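Local atomic coordinates of endonuclease and methylase LlaGI (Lactococcus lactis, PDB entry 5FFJ), a protein that probably recognises, methylates and cleaves specific DNA as a single-chain Type ISP restriction-modification enzyme with a helicase-like ATPase, here lacking its nuclease and bound to a DNA substrate mimic. Residues L1180-G1185 with M1203-G1208; D1191-I1196 with Y1339-R1344. All blocks are in the same frame, centred on the assembly; numbering follows the deposited sequence.

Contact 1. Residues L1180-G1185 with M1203-G1208; sequences LINISG and MHVIGG. With nucleotides of chain C; nucleotides of chain B.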
loop_
_atom_site.group_PDB
_atom_site.type_symbol
_atom_site.label_atom_id
_atom_site.label_comp_id
_atom_site.label_asym_id
_atom_site.label_seq_id
_atom_site.Cartn_x
_atom_site.Cartn_y
_atom_site.Cartn_z
ATOM N N LEU A 1180 -40.303 4.981 -0.284
ATOM C CA LEU A 1180 -39.426 5.151 -1.436
ATOM C C LEU A 1180 -39.002 3.805 -2.011
ATOM O O LEU A 1180 -38.747 2.847 -1.283
ATOM C CB LEU A 1180 -38.200 5.999 -1.071
ATOM C CG LEU A 1180 -37.454 5.768 0.245
ATOM C CD1 LEU A 1180 -36.489 4.611 0.146
ATOM C CD2 LEU A 1180 -36.704 7.029 0.624
ATOM N N ILE A 1181 -38.963 3.745 -3.338
ATOM C CA ILE A 1181 -38.530 2.558 -4.056
ATOM C C ILE A 1181 -37.055 2.683 -4.399
ATOM O O ILE A 1181 -36.695 3.374 -5.350
ATOM C CB ILE A 1181 -39.335 2.351 -5.355
ATOM C CG1 ILE A 1181 -40.828 2.275 -5.044
ATOM C CG2 ILE A 1181 -38.874 1.088 -6.076
ATOM C CD1 ILE A 1181 -41.707 2.270 -6.271
ATOM N N ASN A 1182 -36.199 2.028 -3.624
ATOM C CA ASN A 1182 -34.781 2.008 -3.950
ATOM C C ASN A 1182 -34.527 1.160 -5.189
ATOM O O ASN A 1182 -35.163 0.124 -5.384
ATOM C CB ASN A 1182 -33.950 1.478 -2.782
ATOM C CG ASN A 1182 -34.047 2.355 -1.552
ATOM O OD1 ASN A 1182 -33.590 3.498 -1.552
ATOM N ND2 ASN A 1182 -34.630 1.819 -0.488
ATOM N N ILE A 1183 -33.598 1.613 -6.023
ATOM C CA ILE A 1183 -33.223 0.885 -7.228
ATOM C C ILE A 1183 -31.718 0.932 -7.459
ATOM O O ILE A 1183 -31.040 1.853 -6.997
ATOM C CB ILE A 1183 -33.924 1.456 -8.480
ATOM C CG1 ILE A 1183 -33.699 2.969 -8.568
ATOM C CG2 ILE A 1183 -35.416 1.130 -8.458
ATOM C CD1 ILE A 1183 -34.138 3.581 -9.881
ATOM N N SER A 1184 -31.201 -0.064 -8.176
ATOM C CA SER A 1184 -29.824 -0.020 -8.647
ATOM C C SER A 1184 -29.685 1.236 -9.498
ATOM O O SER A 1184 -30.628 1.623 -10.191
ATOM C CB SER A 1184 -29.463 -1.275 -9.451
ATOM O OG SER A 1184 -29.895 -2.457 -8.802
ATOM N N GLY A 1185 -28.522 1.874 -9.439
ATOM C CA GLY A 1185 -28.327 3.151 -10.099
ATOM C C GLY A 1185 -27.232 3.148 -11.142
ATOM O O GLY A 1185 -26.110 2.726 -10.877
ATOM N N MET A 1203 -26.843 4.973 0.251
ATOM C CA MET A 1203 -26.560 4.851 -1.168
ATOM C C MET A 1203 -26.300 3.396 -1.527
ATOM O O MET A 1203 -26.494 2.987 -2.670
ATOM C CB MET A 1203 -25.358 5.716 -1.546
ATOM C CG MET A 1203 -25.048 5.771 -3.034
ATOM S SD MET A 1203 -23.348 6.261 -3.320
ATOM C CE MET A 1203 -23.582 7.852 -4.077
ATOM N N HIS A 1204 -25.866 2.613 -0.549
ATOM C CA HIS A 1204 -25.433 1.255 -0.827
ATOM C C HIS A 1204 -26.477 0.221 -0.420
ATOM O O HIS A 1204 -26.153 -0.945 -0.197
ATOM C CB HIS A 1204 -24.102 0.996 -0.129
ATOM C CG HIS A 1204 -22.998 1.882 -0.619
ATOM N ND1 HIS A 1204 -22.608 1.919 -1.941
ATOM C CD2 HIS A 1204 -22.217 2.778 0.029
ATOM C CE1 HIS A 1204 -21.626 2.793 -2.084
ATOM N NE2 HIS A 1204 -21.370 3.328 -0.904
ATOM N N VAL A 1205 -27.736 0.647 -0.351
ATOM C CA VAL A 1205 -28.833 -0.289 -0.139
ATOM C C VAL A 1205 -28.903 -1.238 -1.331
ATOM O O VAL A 1205 -29.256 -2.407 -1.190
ATOM C CB VAL A 1205 -30.191 0.427 0.039
ATOM C CG1 VAL A 1205 -30.216 1.195 1.349
ATOM C CG2 VAL A 1205 -30.481 1.351 -1.145
ATOM N N ILE A 1206 -28.572 -0.717 -2.509
ATOM C CA ILE A 1206 -28.483 -1.529 -3.717
ATOM C C ILE A 1206 -27.287 -1.092 -4.557
ATOM O O ILE A 1206 -27.345 -0.096 -5.281
ATOM C CB ILE A 1206 -29.762 -1.440 -4.570
ATOM C CG1 ILE A 1206 -30.998 -1.741 -3.719
ATOM C CG2 ILE A 1206 -29.686 -2.425 -5.728
ATOM C CD1 ILE A 1206 -32.302 -1.532 -4.450
ATOM N N GLY A 1207 -26.196 -1.838 -4.443
ATOM C CA GLY A 1207 -25.019 -1.600 -5.259
ATOM C C GLY A 1207 -24.166 -0.453 -4.757
ATOM O O GLY A 1207 -24.143 -0.167 -3.560
ATOM N N GLY A 1208 -23.468 0.204 -5.681
ATOM C CA GLY A 1208 -22.512 1.244 -5.336
ATOM C C GLY A 1208 -23.121 2.630 -5.413
ATOM O O GLY A 1208 -22.651 3.562 -4.764
ATOM P P DG C 15 -19.100 -1.588 4.347
ATOM O OP1 DG C 15 -18.888 -1.720 5.807
ATOM O OP2 DG C 15 -20.325 -2.162 3.745
ATOM O "O5'" DG C 15 -19.024 -0.050 3.910
ATOM C "C5'" DG C 15 -18.694 0.960 4.866
ATOM C "C4'" DG C 15 -17.607 1.872 4.336
ATOM O "O4'" DG C 15 -17.291 1.492 2.963
ATOM C "C3'" DG C 15 -17.979 3.354 4.287
ATOM O "O3'" DG C 15 -16.847 4.178 4.630
ATOM C "C2'" DG C 15 -18.428 3.535 2.842
ATOM C "C1'" DG C 15 -17.494 2.593 2.099
ATOM N N9 DG C 15 -18.011 2.106 0.813
ATOM C C8 DG C 15 -19.140 1.350 0.597
ATOM N N7 DG C 15 -19.338 1.057 -0.661
ATOM C C5 DG C 15 -18.271 1.651 -1.323
ATOM C C6 DG C 15 -17.948 1.677 -2.704
ATOM O O6 DG C 15 -18.564 1.161 -3.648
ATOM N N1 DG C 15 -16.778 2.392 -2.945
ATOM C C2 DG C 15 -16.017 3.005 -1.977
ATOM N N2 DG C 15 -14.921 3.648 -2.398
ATOM N N3 DG C 15 -16.309 2.989 -0.684
ATOM C C4 DG C 15 -17.445 2.298 -0.429
ATOM P P DG C 16 -17.041 5.730 5.011
ATOM O OP1 DG C 16 -16.551 5.929 6.391
ATOM O OP2 DG C 16 -18.429 6.116 4.666
ATOM O "O5'" DG C 16 -16.050 6.490 4.008
ATOM C "C5'" DG C 16 -15.975 6.047 2.663
ATOM C "C4'" DG C 16 -15.138 6.967 1.796
ATOM O "O4'" DG C 16 -15.322 6.572 0.414
ATOM C "C3'" DG C 16 -15.548 8.426 1.787
ATOM O "O3'" DG C 16 -14.560 9.219 1.145
ATOM C "C2'" DG C 16 -16.793 8.340 0.942
ATOM C "C1'" DG C 16 -16.273 7.450 -0.185
ATOM N N9 DG C 16 -17.287 6.655 -0.861
ATOM C C8 DG C 16 -18.439 6.124 -0.330
ATOM N N7 DG C 16 -19.146 5.452 -1.201
ATOM C C5 DG C 16 -18.410 5.546 -2.377
ATOM C C6 DG C 16 -18.668 5.020 -3.664
ATOM O O6 DG C 16 -19.633 4.339 -4.037
ATOM N N1 DG C 16 -17.659 5.354 -4.567
ATOM C C2 DG C 16 -16.547 6.103 -4.261
ATOM N N2 DG C 16 -15.679 6.327 -5.256
ATOM N N3 DG C 16 -16.298 6.599 -3.063
ATOM C C4 DG C 16 -17.267 6.282 -2.177
ATOM P P DT B 8 -23.419 9.211 -13.279
ATOM O OP1 DT B 8 -23.462 9.472 -14.736
ATOM O OP2 DT B 8 -24.559 8.520 -12.637
ATOM O "O5'" DT B 8 -22.093 8.382 -12.936
ATOM C "C5'" DT B 8 -20.804 8.992 -13.081
ATOM C "C4'" DT B 8 -19.709 8.113 -12.497
ATOM O "O4'" DT B 8 -19.415 8.542 -11.128
ATOM C "C3'" DT B 8 -20.062 6.634 -12.377
ATOM O "O3'" DT B 8 -18.896 5.821 -12.503
ATOM C "C2'" DT B 8 -20.650 6.580 -10.978
ATOM C "C1'" DT B 8 -19.665 7.466 -10.236
ATOM N N1 DT B 8 -20.146 8.012 -8.906
ATOM C C2 DT B 8 -19.213 8.394 -7.965
ATOM O O2 DT B 8 -18.012 8.318 -8.145
ATOM N N3 DT B 8 -19.737 8.880 -6.801
ATOM C C4 DT B 8 -21.065 9.016 -6.478
ATOM O O4 DT B 8 -21.421 9.465 -5.399
ATOM C C5 DT B 8 -21.999 8.591 -7.500
ATOM C C7 DT B 8 -23.484 8.684 -7.268
ATOM C C6 DT B 8 -21.500 8.115 -8.650
#
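Ile1206 lies along the strand 1180-1184, and its two branches divide the work of packing against it. CB approaches the backbone N of Ser1184, and CG2 turns to the serine side chain, 3.1 Å from OG of Ser1184. This is a packing contact: the hydroxyl is hydrogen-bonded to the backbone N of Ala1193. The other branch runs the opposite way along the strand. With CG1 anti to the carbonyl carbon (chi1 -52°) and the chain extended beyond it (chi2 174°), CD1 ends 3.4 Å from the carbonyl O of Asn1182 and 3.8 Å from CB of Asn1182. A branched, wholly apolar residue suits this buried place. Beside it Val1205 crosses Asn1182 at about a right angle, its CG2 methyl 3.7 Å from CG of the amide. That methyl lies against CG and OD1 alike, while ND2 is hydrogen-bonded to Ser1201 OG.

The loop packed in this way belongs to the target-recognition part of the enzyme, the C-terminal specificity domain, and its outer side meets DNA bases, consistent with a role in sequence recognition. His1204 NE2 donates to N7 of DG16 of chain C over 3.1 Å, a major-groove acceptor lying in the ring plane. Across one ring face stands N7 of DG15 of chain C, offset toward the rim. ND1 gives its hydrogen to the carbonyl O of Gly1207, on a lone pair in the carbonyl plane at 3.1 Å, which fixes the ring's rotation. With both nitrogens donating, the ring may be protonated, and the adjoining guanine N7 atoms would favour that charge. Gly1207 has a positive phi (80°), easily reached without a side chain. On the other DNA strand, CE of Met1203 meets O4 and, at 3.3 Å, C7 of DT8 of chain B.

Contact 2. Residues D1191-I1196 with Y1339-R1344; sequences DFATLI and YVVNGR. With nucleotides of chain C.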
loop_
_atom_site.group_PDB
_atom_site.type_symbol
_atom_site.label_atom_id
_atom_site.label_comp_id
_atom_site.label_asym_id
_atom_site.label_seq_id
_atom_site.Cartn_x
_atom_site.Cartn_y
_atom_site.Cartn_z
ATOM N N ASP A 1191 -26.711 -7.353 -11.579
ATOM C CA ASP A 1191 -28.039 -7.292 -12.179
ATOM C C ASP A 1191 -28.927 -6.275 -11.471
ATOM O O ASP A 1191 -28.777 -6.024 -10.274
ATOM C CB ASP A 1191 -28.704 -8.669 -12.148
ATOM C CG ASP A 1191 -27.908 -9.716 -12.901
ATOM O OD1 ASP A 1191 -27.121 -9.340 -13.795
ATOM O OD2 ASP A 1191 -28.072 -10.916 -12.599
ATOM N N PHE A 1192 -29.860 -5.699 -12.222
ATOM C CA PHE A 1192 -30.768 -4.692 -11.689
ATOM C C PHE A 1192 -31.697 -5.281 -10.631
ATOM O O PHE A 1192 -32.270 -6.353 -10.822
ATOM C CB PHE A 1192 -31.592 -4.068 -12.821
ATOM C CG PHE A 1192 -32.577 -3.033 -12.356
ATOM C CD1 PHE A 1192 -32.195 -1.710 -12.211
ATOM C CD2 PHE A 1192 -33.885 -3.383 -12.062
ATOM C CE1 PHE A 1192 -33.099 -0.757 -11.782
ATOM C CE2 PHE A 1192 -34.792 -2.433 -11.632
ATOM C CZ PHE A 1192 -34.398 -1.118 -11.492
ATOM N N ALA A 1193 -31.837 -4.566 -9.519
ATOM C CA ALA A 1193 -32.731 -4.967 -8.439
ATOM C C ALA A 1193 -33.445 -3.750 -7.865
ATOM O O ALA A 1193 -33.021 -2.612 -8.078
ATOM C CB ALA A 1193 -31.958 -5.689 -7.347
ATOM N N THR A 1194 -34.530 -3.997 -7.141
ATOM C CA THR A 1194 -35.268 -2.932 -6.474
ATOM C C THR A 1194 -35.823 -3.432 -5.146
ATOM O O THR A 1194 -36.276 -4.572 -5.039
ATOM C CB THR A 1194 -36.423 -2.400 -7.351
ATOM O OG1 THR A 1194 -37.121 -1.359 -6.655
ATOM C CG2 THR A 1194 -37.398 -3.512 -7.699
ATOM N N LEU A 1195 -35.772 -2.573 -4.134
ATOM C CA LEU A 1195 -36.283 -2.904 -2.810
ATOM C C LEU A 1195 -36.930 -1.678 -2.181
ATOM O O LEU A 1195 -36.297 -0.631 -2.048
ATOM C CB LEU A 1195 -35.161 -3.431 -1.914
ATOM C CG LEU A 1195 -35.563 -3.925 -0.523
ATOM C CD1 LEU A 1195 -36.665 -4.968 -0.612
ATOM C CD2 LEU A 1195 -34.351 -4.492 0.202
ATOM N N ILE A 1196 -38.194 -1.808 -1.797
ATOM C CA ILE A 1196 -38.924 -0.694 -1.213
ATOM C C ILE A 1196 -38.551 -0.536 0.257
ATOM O O ILE A 1196 -38.313 -1.522 0.955
ATOM C CB ILE A 1196 -40.449 -0.885 -1.360
ATOM C CG1 ILE A 1196 -41.188 0.402 -0.992
ATOM C CG2 ILE A 1196 -40.930 -2.053 -0.510
ATOM C CD1 ILE A 1196 -42.623 0.424 -1.466
ATOM N N TYR A 1339 -33.474 -15.417 -4.792
ATOM C CA TYR A 1339 -33.897 -14.032 -4.607
ATOM C C TYR A 1339 -32.696 -13.174 -4.248
ATOM O O TYR A 1339 -32.133 -13.305 -3.161
ATOM C CB TYR A 1339 -34.969 -13.907 -3.525
ATOM C CG TYR A 1339 -35.350 -12.468 -3.248
ATOM C CD1 TYR A 1339 -35.763 -11.632 -4.277
ATOM C CD2 TYR A 1339 -35.290 -11.943 -1.963
ATOM C CE1 TYR A 1339 -36.106 -10.316 -4.038
ATOM C CE2 TYR A 1339 -35.634 -10.623 -1.713
ATOM C CZ TYR A 1339 -36.041 -9.816 -2.757
ATOM O OH TYR A 1339 -36.388 -8.503 -2.525
ATOM N N VAL A 1340 -32.324 -12.291 -5.168
ATOM C CA VAL A 1340 -31.090 -11.528 -5.062
ATOM C C VAL A 1340 -31.337 -10.025 -5.141
ATOM O O VAL A 1340 -32.081 -9.547 -6.001
ATOM C CB VAL A 1340 -30.104 -11.949 -6.175
ATOM C CG1 VAL A 1340 -29.045 -10.880 -6.421
ATOM C CG2 VAL A 1340 -29.452 -13.278 -5.819
ATOM N N VAL A 1341 -30.700 -9.294 -4.231
ATOM C CA VAL A 1341 -30.670 -7.838 -4.271
ATOM C C VAL A 1341 -29.203 -7.435 -4.405
ATOM O O VAL A 1341 -28.354 -7.883 -3.632
ATOM C CB VAL A 1341 -31.327 -7.198 -3.021
ATOM C CG1 VAL A 1341 -30.825 -7.848 -1.739
ATOM C CG2 VAL A 1341 -31.089 -5.691 -2.996
ATOM N N ASN A 1342 -28.926 -6.590 -5.393
ATOM C CA ASN A 1342 -27.576 -6.395 -5.907
ATOM C C ASN A 1342 -27.155 -7.721 -6.548
ATOM O O ASN A 1342 -27.875 -8.235 -7.407
ATOM C CB ASN A 1342 -26.617 -5.930 -4.801
ATOM C CG ASN A 1342 -25.422 -5.161 -5.346
ATOM O OD1 ASN A 1342 -25.419 -4.728 -6.499
ATOM N ND2 ASN A 1342 -24.403 -4.975 -4.511
ATOM N N GLY A 1343 -26.018 -8.284 -6.141
ATOM C CA GLY A 1343 -25.601 -9.591 -6.628
ATOM C C GLY A 1343 -25.661 -10.659 -5.547
ATOM O O GLY A 1343 -25.222 -11.792 -5.757
ATOM N N ARG A 1344 -26.217 -10.302 -4.392
ATOM C CA ARG A 1344 -26.190 -11.167 -3.212
ATOM C C ARG A 1344 -27.593 -11.588 -2.772
ATOM O O ARG A 1344 -28.510 -10.765 -2.773
ATOM C CB ARG A 1344 -25.486 -10.444 -2.061
ATOM C CG ARG A 1344 -25.217 -11.308 -0.843
ATOM C CD ARG A 1344 -24.464 -10.532 0.224
ATOM N NE ARG A 1344 -23.201 -9.996 -0.278
ATOM C CZ ARG A 1344 -22.411 -9.174 0.405
ATOM N NH1 ARG A 1344 -22.748 -8.783 1.624
ATOM N NH2 ARG A 1344 -21.281 -8.736 -0.134
ATOM P P DT C 14 -18.750 -6.154 -0.331
ATOM O OP1 DT C 14 -19.317 -7.049 0.709
ATOM O OP2 DT C 14 -19.616 -5.667 -1.428
ATOM O "O5'" DT C 14 -18.084 -4.895 0.394
ATOM C "C5'" DT C 14 -17.116 -5.109 1.419
ATOM C "C4'" DT C 14 -16.751 -3.808 2.109
ATOM O "O4'" DT C 14 -15.793 -3.068 1.293
ATOM C "C3'" DT C 14 -17.922 -2.851 2.343
ATOM O "O3'" DT C 14 -17.820 -2.250 3.637
ATOM C "C2'" DT C 14 -17.754 -1.843 1.212
ATOM C "C1'" DT C 14 -16.243 -1.738 1.152
ATOM N N1 DT C 14 -15.672 -1.159 -0.120
ATOM C C2 DT C 14 -14.630 -0.260 -0.037
ATOM O O2 DT C 14 -14.149 0.110 1.017
ATOM N N3 DT C 14 -14.168 0.199 -1.241
ATOM C C4 DT C 14 -14.627 -0.143 -2.497
ATOM O O4 DT C 14 -14.143 0.328 -3.521
ATOM C C5 DT C 14 -15.717 -1.094 -2.519
ATOM C C7 DT C 14 -16.302 -1.544 -3.830
ATOM C C6 DT C 14 -16.180 -1.554 -1.343
#
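The carbonyl O of Val1341 is gripped twice, by the indole NE1 of Trp1349 and, weakly, by the backbone N of Arg1344. The second bond helps close a tight beta hairpin, strands 1340-1341 and 1344-1345 joined by a type II' turn, while N of Val1341 donates to O of Arg1344 at 3.0 Å. Asn1342 holds the first corner with a positive phi (65°), which asparagine tolerates better than most residues with a side chain, and Gly1343 takes the second corner.

The segment 1191-1196 meets this hairpin nearly crosswise, residues 1191-1195 running 103° from residues 1339-1342, and no hydrogen bond joins the two. Ala1193 points its methyl at the turn: CB sits 3.7 Å from N of Asn1342 and 4.0 Å from CA of Val1341. So close to the hairpin backbone, a single methyl is a fitting size. Farther along, Leu1195 and Tyr1339 cross at about a right angle, CD1 of Leu1195 meeting OH of Tyr1339 tip to tip at 4.0 Å. Pro1148 packs on both Leu1195 and Val1341.

From the hairpin Arg1344 reaches for DNA. Its guanidinium makes a cation-pi contact with Trp1349 and a salt bridge through NH1 to Asp1352, leaving the long side chain well oriented. Bent at chi3, it presents NH2 edge-on to OP1 of DT14 of chain C, a 2.7 Å hydrogen bond with an N-H...O angle of 158°.

Overall arrangement
The centres of contacts 1 and 2 lie about 9 Å apart in the C-terminal specificity domain. Their segments alternate along the chain: 1180-1185, 1191-1196, 1203-1208, and much later 1339-1344. The first two segments contribute neighbouring antiparallel strands, 1180-1184 and 1194-1197, of one four-stranded sheet, so contact 2 begins on the strand adjacent to that of contact 1. Asn1182 O and Thr1194 OG1, 2.8 Å apart, probably bond across them. The recognition loop and the hairpin also meet directly, Gly1207 CA lying 3.4 Å from Asn1342 OD1. One compact region thus brings base-contacting and phosphate-binding residues to consecutive nucleotides of chain C, consistent with sequence recognition by this domain.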